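PDB 6ZSY: tumor necrosis factor receptor superfamily member grnd from Drosophila melanogaster, which binds the TNF cytokine Eiger through its extracellular cysteine-rich domain, helping to activate JNK signalling, and is required for Eiger-induced apoptosis. Local coordinates for residues D5-N15 and C18-C28. Numbering follows the deposited sequence. Where two conformers were deposited one is given.
Sequences DCHGTICHPVN and CYVATERCHPC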
ATOM      1  N   ASP A   5      -1.441  -6.849 -12.347  1.00  8.94           N
ATOM      2  CA  ASP A   5      -1.447  -6.139 -11.068  1.00  7.88           C
ATOM      3  C   ASP A   5      -2.848  -5.647 -10.813  1.00  7.19           C
ATOM      4  O   ASP A   5      -3.387  -4.825 -11.586  1.00  7.86           O
ATOM      5  CB  ASP A   5      -0.519  -4.944 -11.071  1.00  9.86           C
ATOM      6  CG  ASP A   5       0.892  -5.261 -10.851  1.00 12.34           C
ATOM      7  OD1 ASP A   5       1.335  -6.398 -10.681  1.00 12.65           O
ATOM      8  OD2 ASP A   5       1.696  -4.264 -10.753  1.00 23.99           O
ATOM      9  N   CYS A   6      -3.461  -6.117  -9.728  1.00  6.85           N
ATOM     10  CA  CYS A   6      -4.772  -5.648  -9.311  1.00  6.88           C
ATOM     11  C   CYS A   6      -5.822  -5.779 -10.429  1.00  6.02           C
ATOM     12  O   CYS A   6      -6.766  -4.989 -10.488  1.00  6.73           O
ATOM     13  CB  CYS A   6      -4.740  -4.246  -8.738  1.00  8.09           C
ATOM     14  SG  CYS A   6      -3.950  -4.298  -7.086  1.00  8.85           S
ATOM     15  N   HIS A   7      -5.660  -6.798 -11.287  1.00  6.52           N
ATOM     16  CA  HIS A   7      -6.639  -7.052 -12.331  1.00  6.64           C
ATOM     17  C   HIS A   7      -6.839  -5.820 -13.221  1.00  6.64           C
ATOM     18  O   HIS A   7      -7.899  -5.614 -13.802  1.00  7.64           O
ATOM     19  CB  HIS A   7      -7.984  -7.510 -11.783  1.00  7.32           C
ATOM     20  CG  HIS A   7      -7.937  -8.722 -10.951  1.00  7.37           C
ATOM     21  ND1 HIS A   7      -8.183  -9.984 -11.409  1.00  7.82           N
ATOM     22  CD2 HIS A   7      -7.661  -8.895  -9.632  1.00  8.13           C
ATOM     23  CE1 HIS A   7      -8.082 -10.864 -10.433  1.00  8.74           C
ATOM     24  NE2 HIS A   7      -7.743 -10.218  -9.307  1.00  9.16           N
ATOM     25  N   GLY A   8      -5.775  -5.004 -13.379  1.00  6.78           N
ATOM     26  CA  GLY A   8      -5.815  -3.797 -14.178  1.00  7.76           C
ATOM     27  C   GLY A   8      -6.274  -2.543 -13.500  1.00  6.93           C
ATOM     28  O   GLY A   8      -6.202  -1.464 -14.075  1.00  7.80           O
ATOM     29  N   THR A   9      -6.775  -2.641 -12.261  1.00  6.72           N
ATOM     30  CA  THR A   9      -7.197  -1.454 -11.541  1.00  6.81           C
ATOM     31  C   THR A   9      -5.987  -0.576 -11.216  1.00  6.99           C
ATOM     32  O   THR A   9      -4.948  -1.055 -10.827  1.00  8.48           O
ATOM     33  CB  THR A   9      -7.910  -1.866 -10.234  1.00  7.08           C
ATOM     34  OG1 THR A   9      -9.228  -2.345 -10.574  1.00  8.38           O
ATOM     35  CG2 THR A   9      -8.078  -0.714  -9.266  1.00  8.20           C
ATOM     36  N   ILE A  10      -6.226   0.745 -11.374  1.00  7.52           N
ATOM     37  CA  ILE A  10      -5.263   1.754 -10.952  0.50  7.79           C
ATOM     38  C   ILE A  10      -5.781   2.359  -9.672  1.00  7.06           C
ATOM     39  O   ILE A  10      -6.865   2.936  -9.609  1.00  8.53           O
ATOM     40  CB  ILE A  10      -5.029   2.796 -12.064  0.50  9.15           C
ATOM     41  CG1 ILE A  10      -4.443   2.175 -13.341  0.50 11.95           C
ATOM     42  CG2 ILE A  10      -4.145   3.937 -11.557  0.50 14.77           C
ATOM     43  CD1 ILE A  10      -3.213   1.313 -13.086  0.50 16.09           C
ATOM     44  N   CYS A  11      -5.018   2.196  -8.610  1.00  7.36           N
ATOM     45  CA  CYS A  11      -5.369   2.622  -7.262  1.00  8.03           C
ATOM     46  C   CYS A  11      -5.075   4.125  -7.085  1.00  7.69           C
ATOM     47  O   CYS A  11      -4.458   4.755  -7.944  1.00  8.93           O
ATOM     48  CB  CYS A  11      -4.566   1.829  -6.215  1.00 10.00           C
ATOM     49  SG  CYS A  11      -4.614  -0.002  -6.417  1.00  9.34           S
ATOM     50  N   HIS A  12      -5.504   4.689  -5.964  1.00  8.03           N
ATOM     51  CA  HIS A  12      -5.130   6.077  -5.684  1.00  8.16           C
ATOM     52  C   HIS A  12      -3.610   6.160  -5.589  1.00  7.84           C
ATOM     53  O   HIS A  12      -3.009   5.365  -4.889  1.00  9.23           O
ATOM     54  CB  HIS A  12      -5.760   6.536  -4.356  1.00  9.12           C
ATOM     55  CG  HIS A  12      -5.685   7.977  -4.120  1.00 10.02           C
ATOM     56  ND1 HIS A  12      -4.496   8.655  -3.805  1.00 10.04           N
ATOM     57  CD2 HIS A  12      -6.688   8.898  -4.150  1.00 12.64           C
ATOM     58  CE1 HIS A  12      -4.812   9.925  -3.672  1.00 12.80           C
ATOM     59  NE2 HIS A  12      -6.122  10.098  -3.866  1.00 14.32           N
ATOM     60  N   PRO A  13      -2.968   7.099  -6.256  1.00  9.16           N
ATOM     61  CA  PRO A  13      -1.490   7.081  -6.299  1.00 10.60           C
ATOM     62  C   PRO A  13      -0.827   7.415  -4.982  1.00  9.41           C
ATOM     63  O   PRO A  13       0.338   7.056  -4.793  1.00 12.50           O
ATOM     64  CB  PRO A  13      -1.137   8.163  -7.349  1.00 14.84           C
ATOM     65  CG  PRO A  13      -2.350   9.028  -7.412  1.00 16.35           C
ATOM     66  CD  PRO A  13      -3.578   8.137  -7.174  1.00 13.34           C
ATOM     67  N   VAL A  14      -1.509   8.116  -4.102  1.00  9.01           N
ATOM     68  CA  VAL A  14      -0.917   8.495  -2.799  1.00 10.13           C
ATOM     69  C   VAL A  14      -1.482   7.686  -1.704  1.00  9.59           C
ATOM     70  O   VAL A  14      -0.814   7.170  -0.765  1.00 12.25           O
ATOM     71  CB  VAL A  14      -1.139  10.008  -2.555  1.00 10.92           C
ATOM     72  CG1 VAL A  14      -0.631  10.378  -1.151  1.00 15.92           C
ATOM     73  CG2 VAL A  14      -0.438  10.816  -3.633  1.00 12.60           C
ATOM     74  N   ASN A  15      -2.802   7.486  -1.672  1.00  8.72           N
ATOM     75  CA  ASN A  15      -3.479   6.915  -0.536  1.00  9.16           C
ATOM     76  C   ASN A  15      -3.481   5.397  -0.537  1.00  7.80           C
ATOM     77  O   ASN A  15      -3.798   4.822   0.494  1.00  8.94           O
ATOM     78  CB  ASN A  15      -4.956   7.388  -0.467  1.00 11.98           C
ATOM     79  CG  ASN A  15      -5.052   8.841  -0.221  1.00 15.20           C
ATOM     80  OD1 ASN A  15      -4.123   9.510   0.223  1.00 19.71           O
ATOM     81  ND2 ASN A  15      -6.241   9.367  -0.515  1.00 22.61           N
ATOM     82  N   CYS A  18      -1.279  -1.023  -4.994  1.00  7.00           N
ATOM     83  CA  CYS A  18      -1.721  -2.337  -5.437  1.00  7.09           C
ATOM     84  C   CYS A  18      -0.928  -3.376  -4.677  1.00  6.84           C
ATOM     85  O   CYS A  18       0.286  -3.489  -4.849  1.00  7.86           O
ATOM     86  CB  CYS A  18      -1.530  -2.459  -6.932  1.00  8.55           C
ATOM     87  SG  CYS A  18      -1.923  -4.169  -7.482  1.00  9.43           S
ATOM     88  N   TYR A  19      -1.622  -4.128  -3.818  1.00  6.75           N
ATOM     89  CA  TYR A  19      -1.000  -5.169  -2.995  1.00  7.01           C
ATOM     90  C   TYR A  19      -1.089  -6.467  -3.801  1.00  6.60           C
ATOM     91  O   TYR A  19      -2.163  -7.044  -3.944  1.00  7.34           O
ATOM     92  CB  TYR A  19      -1.728  -5.311  -1.679  1.00  7.62           C
ATOM     93  CG  TYR A  19      -1.132  -6.266  -0.691  1.00  7.96           C
ATOM     94  CD1 TYR A  19       0.219  -6.521  -0.597  1.00  8.20           C
ATOM     95  CD2 TYR A  19      -1.968  -6.876   0.236  1.00 10.02           C
ATOM     96  CE1 TYR A  19       0.762  -7.391   0.366  1.00  8.90           C
ATOM     97  CE2 TYR A  19      -1.466  -7.744   1.199  1.00 11.14           C
ATOM     98  CZ  TYR A  19      -0.117  -8.009   1.270  1.00 10.59           C
ATOM     99  OH  TYR A  19       0.345  -8.847   2.224  1.00 13.70           O
ATOM    100  N   VAL A  20       0.054  -6.941  -4.309  1.00  7.69           N
ATOM    101  CA  VAL A  20      -0.132  -8.073  -5.248  0.50  7.67           C
ATOM    102  C   VAL A  20      -0.421  -9.352  -4.509  1.00  6.81           C
ATOM    103  O   VAL A  20      -0.924 -10.270  -5.153  1.00  7.34           O
ATOM    104  CB  VAL A  20       1.062  -8.224  -6.181  0.50  7.75           C
ATOM    105  CG1 VAL A  20       1.214  -7.024  -7.103  0.50  7.91           C
ATOM    106  CG2 VAL A  20       2.325  -8.398  -5.376  0.50  6.72           C
ATOM    107  N   ALA A  21      -0.258  -9.438  -3.174  1.00  6.76           N
ATOM    108  CA  ALA A  21      -0.695 -10.667  -2.487  1.00  7.16           C
ATOM    109  C   ALA A  21      -2.164 -10.918  -2.736  1.00  7.17           C
ATOM    110  O   ALA A  21      -2.577 -12.068  -2.988  1.00  8.67           O
ATOM    111  CB  ALA A  21      -0.428 -10.542  -0.993  1.00  8.95           C
ATOM    112  N   THR A  22      -2.992  -9.885  -2.638  1.00  7.05           N
ATOM    113  CA  THR A  22      -4.420  -9.993  -2.839  1.00  7.49           C
ATOM    114  C   THR A  22      -4.861  -9.545  -4.238  1.00  6.72           C
ATOM    115  O   THR A  22      -6.037  -9.781  -4.599  1.00  7.56           O
ATOM    116  CB  THR A  22      -5.164  -9.117  -1.773  1.00  9.20           C
ATOM    117  OG1 THR A  22      -4.696  -7.794  -1.968  1.00  9.07           O
ATOM    118  CG2 THR A  22      -4.905  -9.629  -0.367  1.00 12.13           C
ATOM    119  N   GLU A  23      -3.982  -8.862  -4.948  1.00  6.21           N
ATOM    120  CA  GLU A  23      -4.303  -8.178  -6.204  1.00  6.42           C
ATOM    121  C   GLU A  23      -5.495  -7.220  -5.998  1.00  6.30           C
ATOM    122  O   GLU A  23      -6.371  -7.084  -6.870  1.00  7.61           O
ATOM    123  CB  GLU A  23      -4.495  -9.142  -7.370  1.00  7.09           C
ATOM    124  CG  GLU A  23      -3.240  -9.963  -7.662  1.00  6.74           C
ATOM    125  CD  GLU A  23      -2.057  -9.244  -8.306  1.00  6.67           C
ATOM    126  OE1 GLU A  23      -2.031  -7.992  -8.341  1.00  6.92           O
ATOM    127  OE2 GLU A  23      -1.115  -9.957  -8.752  1.00  7.65           O
ATOM    128  N   ARG A  24      -5.460  -6.512  -4.854  1.00  6.37           N
ATOM    129  CA  ARG A  24      -6.422  -5.468  -4.562  1.00  7.02           C
ATOM    130  C   ARG A  24      -5.666  -4.200  -4.124  1.00  6.40           C
ATOM    131  O   ARG A  24      -4.550  -4.274  -3.609  1.00  6.84           O
ATOM    132  CB  ARG A  24      -7.352  -5.886  -3.429  1.00  9.70           C
ATOM    133  CG  ARG A  24      -8.187  -7.127  -3.717  1.00 12.49           C
ATOM    134  CD  ARG A  24      -9.379  -6.814  -4.591  1.00 24.23           C
ATOM    135  NE  ARG A  24     -10.159  -7.977  -4.952  1.00 28.27           N
ATOM    136  CZ  ARG A  24     -10.175  -8.937  -5.833  1.00 28.93           C
ATOM    137  NH1 ARG A  24      -9.847  -8.602  -7.088  1.00 59.97           N
ATOM    138  NH2 ARG A  24     -10.452 -10.217  -5.624  1.00 49.53           N
ATOM    139  N   CYS A  25      -6.332  -3.076  -4.254  1.00  6.75           N
ATOM    140  CA  CYS A  25      -5.821  -1.826  -3.682  1.00  7.34           C
ATOM    141  C   CYS A  25      -5.917  -1.842  -2.162  1.00  7.60           C
ATOM    142  O   CYS A  25      -6.949  -2.248  -1.642  1.00 13.12           O
ATOM    143  CB  CYS A  25      -6.590  -0.629  -4.222  1.00  8.30           C
ATOM    144  SG  CYS A  25      -6.563  -0.464  -6.027  1.00  9.29           S
ATOM    145  N   HIS A  26      -4.892  -1.423  -1.499  1.00  7.32           N
ATOM    146  CA  HIS A  26      -4.876  -1.407  -0.026  0.55  8.11           C
ATOM    147  C   HIS A  26      -4.388  -0.027   0.416  1.00  7.33           C
ATOM    148  O   HIS A  26      -3.619   0.658  -0.251  1.00  7.31           O
ATOM    149  CB  HIS A  26      -3.984  -2.466   0.617  0.55  9.33           C
ATOM    150  CG  HIS A  26      -4.588  -3.844   0.612  0.55  9.24           C
ATOM    151  ND1 HIS A  26      -4.846  -4.607   1.713  0.55 14.01           N
ATOM    152  CD2 HIS A  26      -4.956  -4.635  -0.440  0.55  9.54           C
ATOM    153  CE1 HIS A  26      -5.356  -5.732   1.311  0.55 14.62           C
ATOM    154  NE2 HIS A  26      -5.451  -5.834  -0.029  0.55 10.44           N
ATOM    155  N   PRO A  27      -4.825   0.384   1.607  1.00  8.47           N
ATOM    156  CA  PRO A  27      -4.443   1.737   2.103  1.00  8.33           C
ATOM    157  C   PRO A  27      -2.994   1.817   2.522  1.00  7.85           C
ATOM    158  O   PRO A  27      -2.500   1.017   3.300  1.00 11.08           O
ATOM    159  CB  PRO A  27      -5.373   1.991   3.289  1.00 11.07           C
ATOM    160  CG  PRO A  27      -6.122   0.757   3.504  1.00 18.75           C
ATOM    161  CD  PRO A  27      -5.834  -0.238   2.475  1.00 11.35           C
ATOM    162  N   CYS A  28      -2.338   2.897   2.074  1.00  7.19           N
ATOM    163  CA  CYS A  28      -0.970   3.157   2.486  1.00  8.26           C
ATOM    164  C   CYS A  28      -0.861   3.470   3.980  1.00  9.49           C
ATOM    165  O   CYS A  28       0.121   3.120   4.606  1.00 12.54           O
ATOM    166  CB  CYS A  28      -0.363   4.296   1.676  1.00  9.36           C
ATOM    167  SG  CYS A  28       0.201   3.762   0.032  1.00  9.08           S
TER
HETATM  168  O   HOH W   1      -8.282  -5.066  -7.895  1.00 22.89           O
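Cys6 is disulfide-bonded to Cys18, and Cys11 to Cys25, with torsions about the S-S bonds of 107° and -86°; both links belong to the extracellular cysteine-rich domain of this TNF receptor. They tie loop 5-15 to segment 18-28, which holds most of the hairpin of strands 16-19 and 24-27. Glu23, in the hairpin turn, adds a polar grip beside the first of them. Its CB lies 3.9 Å from CD2 of the His7 ring, whose edge meets Glu23 O. CG lies anti to the carbonyl carbon (chi1 -61°), and the chain bends at chi2, bringing CD within 3.7 Å of Cys6 N. Cys6 N, tilted out of the carboxylate plane, donates an almost straight hydrogen bond to Glu23 OE1 (2.7 Å), which also lies 3.3 Å from Asp5 CA. A water donates to both Cys6 O and Glu23 O, and Cys6 CA makes a CH...O contact with Glu23 O. Replacing Glu23 by alanine is likely to leave Cys6 N without this acceptor and the loop's first residues freer to shift about the disulfide. Farther along, Thr9 CG2 rests 3.6 Å from Cys25 SG, and Cys28 N donates to Asn15 O (2.9 Å). Glu23 and Arg24 form a G1 beta bulge opposite Tyr19. The two disulfides and the Cys28-Asn15 bond fasten the loop along the two-stranded antiparallel sheet to the start of helix 28-32, where Cys28 is disulfide-bonded to Cys48 of helix 41-48.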